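Local coordinates for transcriptional regulator, PadR family (Enterococcus faecalis, PDB 3HHH), which probably binds DNA as a dimer, through a winged helix-turn-helix domain, to regulate transcription, at residues D90-Q93 with R94-L97; I32-I35 with L36-G40; Q6-L9 with L10-I13; K25-Y28 with G29-T33. All coordinates share one frame; numbering follows the deposited sequence.

The four contacts are local and spread over what is probably a winged-helix domain and its C-terminal helix. Contacts 2 and 4 use helix 29-37 and share Ile32 and Thr33; their centres are 9 Å apart, contact 4 toward the helix start, contact 2 toward its end. Contact 3 leads into helix 13-24 and touches contact 1 on helix 82-106, where Trp95 CZ3 meets Ile13 CD1 at 4.0 Å. Contacts 1, 2 and 3 reach the second subunit. Contact 4 does not: it lies 23 Å from contact 1, centre to centre, on the other side of the chain's middle; a sulfate ion, probably from the crystallisation liquor, is about 4 Å from the Tyr28 side chain.

Contact 1 (D90-Q93 with R94-L97); sequences DFWQ and RWTL
Asp90 with Arg94 and the aromatic cluster Phe91, Trp92 and Trp95 make up an intrahelical i to i+3 and i to i+4 contact on helix 82-106, the long C-terminal helix that follows the wing. Arg94 turns back along the helix to Asp90: its CG lies opposite the carbonyl carbon (chi1 -84°) and a bend at chi3 brings the guanidinium round. Asp90 OD2 forms a salt bridge with Arg94 NE at 2.9 Å and approaches over a face of the guanidinium, so the two charged groups do not pair in one plane. The same NE-H donates to Asp90 O at 3.3 Å, coming from above the carbonyl plane, while Arg94 N reaches that oxygen from the opposite face at 3.1 Å. Among the rings, the edge of Trp92 is directed at the face of Trp95 in an offset edge-to-face pair, planes at 80°, with Trp92 CE3 and Trp95 CD1 3.9 Å apart. Phe91 CE1 packs on Trp95 CB at 4.1 Å, the two side chains lying alongside one another. Thr96 OG1 donates to Trp92 O at 2.6 Å, and Thr96 N binds the other face of this carbonyl. Beyond the segments, Trp92 packs on Leu17 and Ala20 of helix 13-24, whereas Trp95 NE1 bonds to Asn103 OD1 of the second subunit and Thr96 OG1 is hydrogen-bonded to Lys106 NZ of that subunit. The ion pair, which also grips a backbone carbonyl, ties one turn of the helix together, while the aromatic cluster joins it to helix 13-24 and to the second subunit.

Contact 2 (I32-I35 with L36-G40); sequences ITKI and LNDQG
Ile32 and Leu36 lie alongside each other with their tips in the same direction, one turn apart near the end of helix 29-37, probably the first helix of the helix-turn-helix unit. Ile32 CG2 touches Leu36 CD1 at 4.0 Å, a methyl-to-methyl contact beside the i to i+4 backbone bond from Leu36 N to Ile32 O. Their shared apolar flank is turned inward: both side chains pack on Ile21 of helix 13-24, Ile32 also on Val49 and Leu53 of helix 46-58, and Leu36 on Phe41. Lys34 and Asp38 make a different pair, approaching at a slant. In the lysine, chi1 -159° sets CG anti to the backbone N, and bends at chi2 and chi4 bring NZ round to Asp38. NZ forms a salt bridge with Asp38 OD2 at 3.0 Å, meeting the syn lone pair of that oxygen, on the side of OD1. Asp38 N holds the same turn together from the backbone side, donating to Lys34 O at 3.1 Å and weakly to Ile35 O, a forked bond, consistent with the helix nearing its end. Gln39 comes after it and reaches across the contact with its aliphatic part, while its OE1 makes a weak hydrogen bond to Lys104 NZ of the second subunit. Gln39 CG lies 3.1 Å from Ile35 O.

Contact 3 (Q6-L9 with L10-I13); sequences QTEL and LKGI
Lys11 and Glu8 are joined by a salt bridge across the turn that leads from the short helix 6-9 into helix 13-24, at the N-terminal entry to the winged-helix domain. CB of Lys11 packs 3.4 Å from Glu8 O; that oxygen accepts a hydrogen bond from Lys11 N at 3.1 Å, the donor standing above the carbonyl plane, 69° out of it, as the chain turns off the helix. CG, anti to its own carbonyl carbon (chi1 -80°), comes 3.6 Å from Thr7 O. From there the chain is extended and runs alongside the glutamate. CD passes both carboxylate oxygens at van der Waals range, CE draws in to 3.3 Å from Glu8 OE1, and NZ closes the ion pair with the same oxygen at 3.0 Å. The ammonium comes from the syn side, 23° out of the carboxylate plane. Glu8 does its share by folding at chi2, which brings its carboxylate round to lie beside the lysine chain; it also packs on Lys11 of the second subunit, so the pair lies at the dimer interface. Leu10 N binds Gln6 O and Thr7 O only weakly, in keeping with a short, weakly bonded helix. Gly12 follows with positive phi at the N-cap position of the next helix. Beyond it, Ile13 points back toward 6-9, and Leu9 packs on Ile13 of the second subunit. The tip of Ile13 meets the backbone of helix 6-9: its CD1 lies 3.3 Å from Leu9 O.

Contact 4 (K25-Y28 with G29-T33); sequences KETY and GYEIT
The loop 25-28, which links helix 13-24 to helix 29-37, is fastened to the first turn of the second helix by Thr27, Tyr28 and Glu31. Glu31 points back toward the loop with an extended chain beyond CG, and it and Thr27 run past one another head to tail. Thr27 OG1, anti to its own backbone N (chi1 -172°), donates to Glu31 OE1 at 2.9 Å and uses the anti lone pair of that oxygen, the side away from OE2. Tyr28 N adds only a weak bond to the same OE1, at 3.5 Å. The Tyr28 and Glu31 side chains cross at about a right angle, yet the ring is turned only 34° from the carboxylate plane, CE1 of Tyr28 lying 3.2 Å from Glu31 CD. On its other flank, CE2 lies 3.5 Å from Tyr30 CB. Tyr28 also meets Phe77 of the wing strand 74-80, planes at about 70°, and a sulfate ion lies close to its side chain. Within the first turn Ile32 N donates to Tyr28 O at 3.1 Å; Gly29 O accepts from Thr33 N and, from the opposite face of the carbonyl, from the Thr33 hydroxyl OG1 at 2.7 Å. The Thr27 methyl, CG2, packs against Ile32 CG1 at 3.4 Å, and Thr27 also pairs by backbone with Tyr78. Lys25 NZ is near the carboxylate of Glu31 but beyond salt-bridge range. A short segment between two helices that bonds to a wing strand, as here between helices 13-24 and 29-37, is typical of the winged-helix fold, as expected for the PadR family.

Contact 1 (D90-Q93 with R94-L97)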
loop_
_atom_site.group_PDB
_atom_site.type_symbol
_atom_site.label_atom_id
_atom_site.label_comp_id
_atom_site.label_asym_id
_atom_site.label_seq_id
_atom_site.Cartn_x
_atom_site.Cartn_y
_atom_site.Cartn_z
ATOM N N ASP B 90 -12.970 1.005 -8.732
ATOM C CA ASP B 90 -12.022 2.107 -8.679
ATOM C C ASP B 90 -10.692 1.658 -8.074
ATOM O O ASP B 90 -9.629 2.130 -8.488
ATOM C CB ASP B 90 -12.604 3.266 -7.867
ATOM C CG ASP B 90 -11.873 4.568 -8.109
ATOM O OD1 ASP B 90 -11.915 5.074 -9.252
ATOM O OD2 ASP B 90 -11.256 5.091 -7.159
ATOM N N PHE B 91 -10.752 0.754 -7.096
ATOM C CA PHE B 91 -9.542 0.242 -6.454
ATOM C C PHE B 91 -8.669 -0.530 -7.437
ATOM O O PHE B 91 -7.462 -0.298 -7.510
ATOM C CB PHE B 91 -9.874 -0.640 -5.239
ATOM C CG PHE B 91 -8.750 -1.560 -4.834
ATOM C CD1 PHE B 91 -7.548 -1.049 -4.376
ATOM C CD2 PHE B 91 -8.895 -2.945 -4.927
ATOM C CE1 PHE B 91 -6.507 -1.898 -4.011
ATOM C CE2 PHE B 91 -7.860 -3.799 -4.563
ATOM C CZ PHE B 91 -6.668 -3.274 -4.102
ATOM N N TRP B 92 -9.274 -1.445 -8.189
ATOM C CA TRP B 92 -8.513 -2.271 -9.126
ATOM C C TRP B 92 -7.847 -1.439 -10.216
ATOM O O TRP B 92 -6.720 -1.725 -10.613
ATOM C CB TRP B 92 -9.395 -3.353 -9.753
ATOM C CG TRP B 92 -9.777 -4.443 -8.798
ATOM C CD1 TRP B 92 -11.041 -4.841 -8.474
ATOM C CD2 TRP B 92 -8.887 -5.277 -8.042
ATOM N NE1 TRP B 92 -10.997 -5.872 -7.566
ATOM C CE2 TRP B 92 -9.687 -6.160 -7.283
ATOM C CE3 TRP B 92 -7.493 -5.363 -7.932
ATOM C CZ2 TRP B 92 -9.138 -7.118 -6.424
ATOM C CZ3 TRP B 92 -6.948 -6.313 -7.076
ATOM C CH2 TRP B 92 -7.772 -7.181 -6.335
ATOM N N GLN B 93 -8.540 -0.407 -10.686
ATOM C CA GLN B 93 -7.993 0.487 -11.705
ATOM C C GLN B 93 -6.798 1.274 -11.158
ATOM O O GLN B 93 -5.735 1.313 -11.786
ATOM C CB GLN B 93 -9.075 1.442 -12.215
ATOM C CG GLN B 93 -8.669 2.225 -13.448
ATOM C CD GLN B 93 -9.798 3.057 -14.016
ATOM O OE1 GLN B 93 -10.971 2.681 -13.937
ATOM N NE2 GLN B 93 -9.449 4.202 -14.600
ATOM N N ARG B 94 -6.980 1.892 -9.988
ATOM C CA ARG B 94 -5.888 2.583 -9.290
ATOM C C ARG B 94 -4.721 1.646 -9.011
ATOM O O ARG B 94 -3.559 2.021 -9.192
ATOM C CB ARG B 94 -6.372 3.185 -7.965
ATOM C CG ARG B 94 -7.022 4.554 -8.099
ATOM C CD ARG B 94 -7.492 5.066 -6.751
ATOM N NE ARG B 94 -8.629 4.305 -6.241
ATOM C CZ ARG B 94 -9.254 4.552 -5.091
ATOM N NH1 ARG B 94 -8.866 5.551 -4.307
ATOM N NH2 ARG B 94 -10.284 3.797 -4.723
ATOM N N TRP B 95 -5.038 0.435 -8.563
ATOM C CA TRP B 95 -4.019 -0.565 -8.279
ATOM C C TRP B 95 -3.280 -0.972 -9.547
ATOM O O TRP B 95 -2.054 -1.038 -9.556
ATOM C CB TRP B 95 -4.625 -1.803 -7.610
ATOM C CG TRP B 95 -3.729 -2.998 -7.692
ATOM C CD1 TRP B 95 -3.835 -4.035 -8.566
ATOM C CD2 TRP B 95 -2.573 -3.262 -6.895
ATOM N NE1 TRP B 95 -2.827 -4.939 -8.355
ATOM C CE2 TRP B 95 -2.036 -4.489 -7.334
ATOM C CE3 TRP B 95 -1.943 -2.584 -5.847
ATOM C CZ2 TRP B 95 -0.895 -5.054 -6.763
ATOM C CZ3 TRP B 95 -0.809 -3.148 -5.275
ATOM C CH2 TRP B 95 -0.298 -4.371 -5.737
ATOM N N THR B 96 -4.029 -1.246 -10.613
ATOM C CA THR B 96 -3.434 -1.680 -11.877
ATOM C C THR B 96 -2.444 -0.644 -12.413
ATOM O O THR B 96 -1.412 -1.000 -12.988
ATOM C CB THR B 96 -4.515 -1.972 -12.938
ATOM O OG1 THR B 96 -5.415 -2.967 -12.433
ATOM C CG2 THR B 96 -3.891 -2.473 -14.239
ATOM N N LEU B 97 -2.761 0.631 -12.201
ATOM C CA LEU B 97 -1.881 1.721 -12.601
ATOM C C LEU B 97 -0.646 1.759 -11.700
ATOM O O LEU B 97 0.483 1.719 -12.187
ATOM C CB LEU B 97 -2.636 3.052 -12.540
ATOM C CG LEU B 97 -1.987 4.251 -13.231
ATOM C CD1 LEU B 97 -1.757 3.963 -14.704
ATOM C CD2 LEU B 97 -2.857 5.488 -13.055
#

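Contact 2 (I32-I35 with L36-G40)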
loop_
_atom_site.group_PDB
_atom_site.type_symbol
_atom_site.label_atom_id
_atom_site.label_comp_id
_atom_site.label_asym_id
_atom_site.label_seq_id
_atom_site.Cartn_x
_atom_site.Cartn_y
_atom_site.Cartn_z
ATOM N N ILE B 32 -13.613 -13.724 6.283
ATOM C CA ILE B 32 -12.809 -12.765 5.522
ATOM C C ILE B 32 -11.338 -12.850 5.918
ATOM O O ILE B 32 -10.459 -12.919 5.056
ATOM C CB ILE B 32 -13.292 -11.313 5.741
ATOM C CG1 ILE B 32 -14.735 -11.141 5.252
ATOM C CG2 ILE B 32 -12.371 -10.334 5.024
ATOM C CD1 ILE B 32 -15.316 -9.762 5.520
ATOM N N THR B 33 -11.082 -12.845 7.225
ATOM C CA THR B 33 -9.723 -12.934 7.756
ATOM C C THR B 33 -9.060 -14.253 7.358
ATOM O O THR B 33 -7.878 -14.277 7.030
ATOM C CB THR B 33 -9.711 -12.791 9.300
ATOM O OG1 THR B 33 -10.466 -11.634 9.682
ATOM C CG2 THR B 33 -8.287 -12.660 9.829
ATOM N N LYS B 34 -9.834 -15.335 7.370
ATOM C CA LYS B 34 -9.322 -16.670 7.053
ATOM C C LYS B 34 -8.926 -16.794 5.576
ATOM O O LYS B 34 -7.917 -17.426 5.249
ATOM C CB LYS B 34 -10.362 -17.742 7.409
ATOM C CG LYS B 34 -9.772 -19.135 7.601
ATOM C CD LYS B 34 -10.728 -20.230 7.150
ATOM C CE LYS B 34 -10.119 -21.609 7.344
ATOM N NZ LYS B 34 -8.843 -21.784 6.591
ATOM N N ILE B 35 -9.729 -16.197 4.695
ATOM C CA ILE B 35 -9.423 -16.139 3.263
ATOM C C ILE B 35 -8.149 -15.337 3.006
ATOM O O ILE B 35 -7.268 -15.789 2.276
ATOM C CB ILE B 35 -10.579 -15.509 2.457
ATOM C CG1 ILE B 35 -11.769 -16.469 2.398
ATOM C CG2 ILE B 35 -10.124 -15.161 1.042
ATOM C CD1 ILE B 35 -13.017 -15.860 1.800
ATOM N N LEU B 36 -8.060 -14.149 3.603
ATOM C CA LEU B 36 -6.848 -13.327 3.510
ATOM C C LEU B 36 -5.620 -14.098 3.996
ATOM O O LEU B 36 -4.576 -14.092 3.338
ATOM C CB LEU B 36 -7.002 -12.032 4.315
ATOM C CG LEU B 36 -7.860 -10.945 3.662
ATOM C CD1 LEU B 36 -8.404 -9.968 4.694
ATOM C CD2 LEU B 36 -7.065 -10.210 2.586
ATOM N N ASN B 37 -5.757 -14.765 5.140
ATOM C CA ASN B 37 -4.670 -15.566 5.708
ATOM C C ASN B 37 -4.181 -16.652 4.752
ATOM O O ASN B 37 -2.978 -16.891 4.653
ATOM C CB ASN B 37 -5.096 -16.214 7.036
ATOM C CG ASN B 37 -5.308 -15.199 8.147
ATOM O OD1 ASN B 37 -4.999 -14.017 7.997
ATOM N ND2 ASN B 37 -5.849 -15.660 9.267
ATOM N N ASP B 38 -5.114 -17.290 4.042
ATOM C CA ASP B 38 -4.786 -18.399 3.135
ATOM C C ASP B 38 -4.234 -17.958 1.775
ATOM O O ASP B 38 -3.899 -18.811 0.955
ATOM C CB ASP B 38 -6.027 -19.280 2.889
ATOM C CG ASP B 38 -6.534 -19.969 4.153
ATOM O OD1 ASP B 38 -5.750 -20.160 5.108
ATOM O OD2 ASP B 38 -7.732 -20.328 4.186
ATOM N N GLN B 39 -4.140 -16.649 1.530
ATOM C CA GLN B 39 -3.819 -16.130 0.186
ATOM C C GLN B 39 -2.414 -15.576 -0.177
ATOM O O GLN B 39 -2.201 -15.285 -1.352
ATOM C CB GLN B 39 -4.877 -15.087 -0.209
ATOM C CG GLN B 39 -6.210 -15.695 -0.601
ATOM C CD GLN B 39 -6.109 -16.562 -1.832
ATOM O OE1 GLN B 39 -5.606 -16.131 -2.870
ATOM N NE2 GLN B 39 -6.582 -17.800 -1.724
ATOM N N GLY B 40 -1.458 -15.395 0.738
ATOM C CA GLY B 40 -1.595 -15.536 2.179
ATOM C C GLY B 40 -1.053 -14.296 2.868
ATOM O O GLY B 40 0.163 -14.108 2.973
#

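Contact 3 (Q6-L9 with L10-I13)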
loop_
_atom_site.group_PDB
_atom_site.type_symbol
_atom_site.label_atom_id
_atom_site.label_comp_id
_atom_site.label_asym_id
_atom_site.label_seq_id
_atom_site.Cartn_x
_atom_site.Cartn_y
_atom_site.Cartn_z
ATOM N N GLN B 6 5.315 -3.182 6.665
ATOM C CA GLN B 6 4.316 -4.167 6.210
ATOM C C GLN B 6 2.880 -3.803 6.609
ATOM O O GLN B 6 1.932 -4.170 5.910
ATOM C CB GLN B 6 4.657 -5.570 6.730
ATOM C CG GLN B 6 3.852 -6.714 6.099
ATOM C CD GLN B 6 4.169 -6.947 4.627
ATOM O OE1 GLN B 6 5.130 -6.398 4.088
ATOM N NE2 GLN B 6 3.358 -7.771 3.972
ATOM N N THR B 7 2.715 -3.107 7.733
ATOM C CA THR B 7 1.411 -2.547 8.082
ATOM C C THR B 7 1.125 -1.376 7.152
ATOM O O THR B 7 0.001 -1.205 6.696
ATOM C CB THR B 7 1.340 -2.070 9.554
ATOM O OG1 THR B 7 2.341 -1.068 9.793
ATOM C CG2 THR B 7 1.539 -3.240 10.513
ATOM N N GLU B 8 2.154 -0.579 6.869
ATOM C CA GLU B 8 2.039 0.583 5.973
ATOM C C GLU B 8 1.795 0.157 4.537
ATOM O O GLU B 8 0.979 0.751 3.836
ATOM C CB GLU B 8 3.312 1.438 6.033
ATOM C CG GLU B 8 3.513 2.152 7.353
ATOM C CD GLU B 8 2.467 3.225 7.596
ATOM O OE1 GLU B 8 1.770 3.156 8.633
ATOM O OE2 GLU B 8 2.336 4.130 6.741
ATOM N N LEU B 9 2.513 -0.877 4.108
ATOM C CA LEU B 9 2.393 -1.418 2.757
ATOM C C LEU B 9 0.975 -1.941 2.502
ATOM O O LEU B 9 0.482 -1.874 1.380
ATOM C CB LEU B 9 3.436 -2.526 2.553
ATOM C CG LEU B 9 3.889 -2.923 1.147
ATOM C CD1 LEU B 9 4.152 -1.720 0.252
ATOM C CD2 LEU B 9 5.138 -3.787 1.258
ATOM N N LEU B 10 0.322 -2.439 3.552
ATOM C CA LEU B 10 -1.035 -2.979 3.454
ATOM C C LEU B 10 -2.134 -1.909 3.525
ATOM O O LEU B 10 -3.298 -2.200 3.223
ATOM C CB LEU B 10 -1.266 -4.031 4.548
ATOM C CG LEU B 10 -0.636 -5.403 4.277
ATOM C CD1 LEU B 10 -0.494 -6.223 5.561
ATOM C CD2 LEU B 10 -1.448 -6.167 3.236
ATOM N N LYS B 11 -1.780 -0.687 3.928
ATOM C CA LYS B 11 -2.760 0.401 4.012
ATOM C C LYS B 11 -3.302 0.734 2.628
ATOM O O LYS B 11 -2.545 0.787 1.661
ATOM C CB LYS B 11 -2.153 1.662 4.644
ATOM C CG LYS B 11 -2.072 1.636 6.162
ATOM C CD LYS B 11 -1.448 2.924 6.696
ATOM C CE LYS B 11 -1.451 2.973 8.223
ATOM N NZ LYS B 11 -1.034 4.312 8.750
ATOM N N GLY B 12 -4.614 0.945 2.532
ATOM C CA GLY B 12 -5.258 1.239 1.254
ATOM C C GLY B 12 -5.561 -0.019 0.463
ATOM O O GLY B 12 -6.656 -0.166 -0.085
ATOM N N ILE B 13 -4.591 -0.927 0.402
ATOM C CA ILE B 13 -4.742 -2.197 -0.291
ATOM C C ILE B 13 -5.731 -3.099 0.433
ATOM O O ILE B 13 -6.615 -3.682 -0.187
ATOM C CB ILE B 13 -3.399 -2.957 -0.398
ATOM C CG1 ILE B 13 -2.344 -2.103 -1.117
ATOM C CG2 ILE B 13 -3.596 -4.295 -1.119
ATOM C CD1 ILE B 13 -1.031 -2.818 -1.343
#

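Contact 4 (K25-Y28 with G29-T33)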
loop_
_atom_site.group_PDB
_atom_site.type_symbol
_atom_site.label_atom_id
_atom_site.label_comp_id
_atom_site.label_asym_id
_atom_site.label_seq_id
_atom_site.Cartn_x
_atom_site.Cartn_y
_atom_site.Cartn_z
ATOM N N LYS B 25 -18.478 -13.345 -2.166
ATOM C CA LYS B 25 -19.389 -14.102 -1.310
ATOM C C LYS B 25 -19.818 -13.280 -0.089
ATOM O O LYS B 25 -19.001 -12.570 0.507
ATOM C CB LYS B 25 -18.701 -15.389 -0.840
ATOM C CG LYS B 25 -19.646 -16.441 -0.249
ATOM C CD LYS B 25 -18.885 -17.452 0.607
ATOM C CE LYS B 25 -19.764 -18.629 1.007
ATOM N NZ LYS B 25 -18.995 -19.673 1.753
ATOM N N GLU B 26 -21.096 -13.383 0.281
ATOM C CA GLU B 26 -21.585 -12.803 1.535
ATOM C C GLU B 26 -20.834 -13.460 2.690
ATOM O O GLU B 26 -20.656 -14.682 2.704
ATOM C CB GLU B 26 -23.093 -13.018 1.698
ATOM C CG GLU B 26 -23.728 -12.130 2.769
ATOM C CD GLU B 26 -25.099 -12.603 3.224
ATOM O OE1 GLU B 26 -25.926 -11.740 3.587
ATOM O OE2 GLU B 26 -25.352 -13.828 3.231
ATOM N N THR B 27 -20.402 -12.657 3.658
ATOM C CA THR B 27 -19.361 -13.100 4.577
ATOM C C THR B 27 -19.321 -12.323 5.895
ATOM O O THR B 27 -19.963 -11.283 6.033
ATOM C CB THR B 27 -17.987 -12.957 3.885
ATOM O OG1 THR B 27 -16.960 -13.546 4.690
ATOM C CG2 THR B 27 -17.671 -11.487 3.636
ATOM N N TYR B 28 -18.545 -12.840 6.846
ATOM C CA TYR B 28 -18.327 -12.176 8.133
ATOM C C TYR B 28 -16.844 -12.224 8.528
ATOM O O TYR B 28 -16.089 -13.073 8.048
ATOM C CB TYR B 28 -19.191 -12.817 9.223
ATOM C CG TYR B 28 -18.853 -14.262 9.480
ATOM C CD1 TYR B 28 -19.332 -15.261 8.643
ATOM C CD2 TYR B 28 -18.045 -14.633 10.553
ATOM C CE1 TYR B 28 -19.026 -16.589 8.865
ATOM C CE2 TYR B 28 -17.728 -15.966 10.783
ATOM C CZ TYR B 28 -18.222 -16.939 9.932
ATOM O OH TYR B 28 -17.922 -18.266 10.137
ATOM N N GLY B 29 -16.450 -11.313 9.416
ATOM C CA GLY B 29 -15.055 -11.131 9.837
ATOM C C GLY B 29 -14.145 -12.347 9.819
ATOM O O GLY B 29 -13.055 -12.298 9.252
ATOM N N TYR B 30 -14.580 -13.440 10.439
ATOM C CA TYR B 30 -13.736 -14.631 10.559
ATOM C C TYR B 30 -13.470 -15.261 9.195
ATOM O O TYR B 30 -12.340 -15.644 8.901
ATOM C CB TYR B 30 -14.364 -15.668 11.500
ATOM C CG TYR B 30 -13.416 -16.779 11.909
ATOM C CD1 TYR B 30 -13.179 -17.871 11.067
ATOM C CD2 TYR B 30 -12.754 -16.741 13.133
ATOM C CE1 TYR B 30 -12.308 -18.888 11.433
ATOM C CE2 TYR B 30 -11.880 -17.758 13.509
ATOM C CZ TYR B 30 -11.663 -18.826 12.655
ATOM O OH TYR B 30 -10.798 -19.831 13.022
ATOM N N GLU B 31 -14.518 -15.383 8.380
ATOM C CA GLU B 31 -14.387 -15.899 7.013
ATOM C C GLU B 31 -13.427 -15.041 6.203
ATOM O O GLU B 31 -12.543 -15.563 5.531
ATOM C CB GLU B 31 -15.743 -15.929 6.301
ATOM C CG GLU B 31 -16.571 -17.176 6.548
ATOM C CD GLU B 31 -17.949 -17.109 5.893
ATOM O OE1 GLU B 31 -18.355 -16.011 5.457
ATOM O OE2 GLU B 31 -18.632 -18.155 5.826
ATOM N N ILE B 32 -13.613 -13.724 6.283
ATOM C CA ILE B 32 -12.809 -12.765 5.522
ATOM C C ILE B 32 -11.338 -12.850 5.918
ATOM O O ILE B 32 -10.459 -12.919 5.056
ATOM C CB ILE B 32 -13.292 -11.313 5.741
ATOM C CG1 ILE B 32 -14.735 -11.141 5.252
ATOM C CG2 ILE B 32 -12.371 -10.334 5.024
ATOM C CD1 ILE B 32 -15.316 -9.762 5.520
ATOM N N THR B 33 -11.082 -12.845 7.225
ATOM C CA THR B 33 -9.723 -12.934 7.756
ATOM C C THR B 33 -9.060 -14.253 7.358
ATOM O O THR B 33 -7.878 -14.277 7.030
ATOM C CB THR B 33 -9.711 -12.791 9.300
ATOM O OG1 THR B 33 -10.466 -11.634 9.682
ATOM C CG2 THR B 33 -8.287 -12.660 9.829
#